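Local coordinates for probable sugar ABC transporter, sugar-binding protein (Streptococcus pneumoniae, PDB 2W7Y), which binds blood-group A trisaccharide as the solute-binding protein of a probable sugar ABC transporter, presumably delivering such glycans for import, at residues Ser284-Ser288 and Ala366-Leu371. Numbering follows the deposited sequence.
Sequences SGEMS and ATTKIL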
ATOM      1  N   SER A 284      -0.472  -3.608  12.069  1.00 22.69           N
ATOM      2  CA  SER A 284      -0.190  -4.429  13.252  1.00 22.60           C
ATOM      3  C   SER A 284      -0.343  -3.734  14.603  1.00 22.73           C
ATOM      4  O   SER A 284      -0.859  -4.334  15.546  1.00 22.83           O
ATOM      5  CB  SER A 284       1.207  -5.032  13.143  1.00 22.42           C
ATOM      6  OG  SER A 284       1.241  -5.993  12.114  1.00 22.64           O
ATOM      7  N   GLY A 285       0.113  -2.486  14.694  1.00 22.72           N
ATOM      8  CA  GLY A 285       0.008  -1.703  15.925  1.00 23.00           C
ATOM      9  C   GLY A 285      -1.418  -1.432  16.372  1.00 23.11           C
ATOM     10  O   GLY A 285      -1.700  -1.367  17.573  1.00 23.27           O
ATOM     11  N   GLU A 286      -2.311  -1.262  15.402  1.00 23.22           N
ATOM     12  CA  GLU A 286      -3.734  -1.050  15.672  1.00 23.48           C
ATOM     13  C   GLU A 286      -4.434  -2.382  15.893  1.00 23.50           C
ATOM     14  O   GLU A 286      -5.466  -2.461  16.561  1.00 23.50           O
ATOM     15  CB  GLU A 286      -4.396  -0.310  14.502  1.00 23.57           C
ATOM     16  CG  GLU A 286      -3.937   1.129  14.323  1.00 23.64           C
ATOM     17  CD  GLU A 286      -4.357   2.019  15.470  1.00 24.20           C
ATOM     18  OE1 GLU A 286      -3.467   2.627  16.108  1.00 24.62           O
ATOM     19  OE2 GLU A 286      -5.576   2.105  15.742  1.00 24.61           O
HETATM   20  N   MSE A 287      -3.844  -3.432  15.337  1.00 23.72           N
HETATM   21  CA  MSE A 287      -4.453  -4.749  15.330  1.00 23.88           C
HETATM   22  C   MSE A 287      -4.155  -5.551  16.600  1.00 23.64           C
HETATM   23  O   MSE A 287      -5.016  -6.291  17.084  1.00 23.50           O
HETATM   24  CB  MSE A 287      -4.010  -5.502  14.076  1.00 24.14           C
HETATM   25  CG  MSE A 287      -5.151  -6.117  13.299  1.00 25.24           C
HETATM   26 SE   MSE A 287      -6.093  -4.961  12.032  1.00 29.62          SE
HETATM   27  CE  MSE A 287      -6.870  -3.597  13.179  1.00 24.97           C
ATOM     28  N   SER A 288      -2.952  -5.375  17.146  1.00 23.54           N
ATOM     29  CA  SER A 288      -2.482  -6.121  18.321  1.00 23.33           C
ATOM     30  C   SER A 288      -3.294  -5.860  19.593  1.00 23.35           C
ATOM     31  O   SER A 288      -3.188  -6.607  20.566  1.00 23.32           O
ATOM     32  CB  SER A 288      -1.005  -5.822  18.587  1.00 23.29           C
ATOM     33  OG  SER A 288      -0.821  -4.489  19.036  1.00 23.12           O
ATOM     34  N   ALA A 366       3.632  -7.351  21.545  1.00 23.38           N
ATOM     35  CA  ALA A 366       2.587  -8.040  20.793  1.00 23.27           C
ATOM     36  C   ALA A 366       2.525  -7.530  19.357  1.00 23.22           C
ATOM     37  O   ALA A 366       2.315  -8.308  18.430  1.00 23.27           O
ATOM     38  CB  ALA A 366       1.236  -7.876  21.481  1.00 23.14           C
ATOM     39  N   THR A 367       2.720  -6.223  19.190  1.00 23.22           N
ATOM     40  CA  THR A 367       2.746  -5.576  17.879  1.00 23.12           C
ATOM     41  C   THR A 367       3.832  -6.159  16.973  1.00 23.04           C
ATOM     42  O   THR A 367       3.568  -6.510  15.821  1.00 23.02           O
ATOM     43  CB  THR A 367       2.920  -4.044  18.019  1.00 23.09           C
ATOM     44  OG1 THR A 367       1.731  -3.485  18.594  1.00 23.22           O
ATOM     45  CG2 THR A 367       3.182  -3.387  16.662  1.00 22.83           C
ATOM     46  N   THR A 368       5.044  -6.259  17.508  1.00 23.03           N
ATOM     47  CA  THR A 368       6.197  -6.791  16.782  1.00 23.04           C
ATOM     48  C   THR A 368       6.031  -8.285  16.454  1.00 23.06           C
ATOM     49  O   THR A 368       6.514  -8.749  15.423  1.00 23.16           O
ATOM     50  CB  THR A 368       7.505  -6.525  17.575  1.00 23.15           C
ATOM     51  OG1 THR A 368       7.545  -5.146  17.970  1.00 22.79           O
ATOM     52  CG2 THR A 368       8.739  -6.839  16.741  1.00 23.17           C
ATOM     53  N   LYS A 369       5.327  -9.016  17.320  1.00 23.06           N
ATOM     54  CA  LYS A 369       5.032 -10.438  17.106  1.00 23.08           C
ATOM     55  C   LYS A 369       4.159 -10.714  15.877  1.00 22.96           C
ATOM     56  O   LYS A 369       4.570 -11.466  14.996  1.00 22.73           O
ATOM     57  CB  LYS A 369       4.395 -11.068  18.353  1.00 23.23           C
ATOM     58  CG  LYS A 369       5.394 -11.484  19.428  1.00 23.46           C
ATOM     59  CD  LYS A 369       4.687 -11.928  20.713  1.00 24.35           C
ATOM     60  CE  LYS A 369       4.059 -13.314  20.578  1.00 24.38           C
ATOM     61  NZ  LYS A 369       3.269 -13.668  21.787  1.00 24.36           N
ATOM     62  N   ILE A 370       2.963 -10.120  15.816  1.00 23.03           N
ATOM     63  CA  ILE A 370       2.083 -10.340  14.655  1.00 23.13           C
ATOM     64  C   ILE A 370       2.572  -9.610  13.411  1.00 22.89           C
ATOM     65  O   ILE A 370       2.229  -9.999  12.303  1.00 22.97           O
ATOM     66  CB  ILE A 370       0.543 -10.068  14.907  1.00 23.22           C
ATOM     67  CG1 ILE A 370       0.163  -8.582  14.765  1.00 23.40           C
ATOM     68  CG2 ILE A 370       0.038 -10.740  16.181  1.00 23.71           C
ATOM     69  CD1 ILE A 370       0.612  -7.675  15.863  1.00 23.14           C
ATOM     70  N   LEU A 371       3.377  -8.564  13.599  1.00 22.97           N
ATOM     71  CA  LEU A 371       4.032  -7.878  12.485  1.00 22.98           C
ATOM     72  C   LEU A 371       4.944  -8.850  11.750  1.00 22.94           C
ATOM     73  O   LEU A 371       4.844  -9.001  10.532  1.00 23.21           O
ATOM     74  CB  LEU A 371       4.862  -6.694  12.985  1.00 23.01           C
ATOM     75  CG  LEU A 371       4.995  -5.396  12.178  1.00 22.95           C
ATOM     76  CD1 LEU A 371       6.246  -4.666  12.631  1.00 22.79           C
ATOM     77  CD2 LEU A 371       4.990  -5.570  10.671  1.00 23.25           C
TER
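Gly-285 and Thr-367 bring two helices close together, their CA atoms 5.1 Å apart, where the short helix 284-287 meets the first turns of helix 366-379; Ser-284 and Leu-371 form the other near approach, at 5.5 Å between CA atoms. With no side chain on Gly-285, both branches of Thr-367 rest against its backbone, CG2 at 3.7 Å and OG1 at 3.6 Å from the glycine CA. The first torsion of Thr-367 (chi1 -69°) sets OG1 beside its own backbone N, where it also reaches Ser-288. There the two hydroxyls share the one hydrogen bond between the segments, Ser-288 OG to Thr-367 OG1 at 2.8 Å. Ile-370 brings its CD1 methyl against both serines, 3.7 Å from the CB of Ser-288 and 3.8 Å from the CB of Ser-284, and equally against the carbonyl O of Ser-284, which accepts the bond from Ser-288 N; Trp-162 of strand 157-164 also touches Ile-370 and Ser-284. The hydroxyl of Ser-284 packs near the CA of Leu-371, but its hydrogen bond goes back to the carbonyl of Val-281. Leu-371 in turn meets Val-281 and Phe-342, and its side chain is about 8 Å from the bound galactose. Gly-285 and the two serines thus probably let the backbones draw near, and the contact relies mainly on van der Waals packing, with a single hydroxyl pair tying Ser-288, in the loop following the short helix, to helix 366-379.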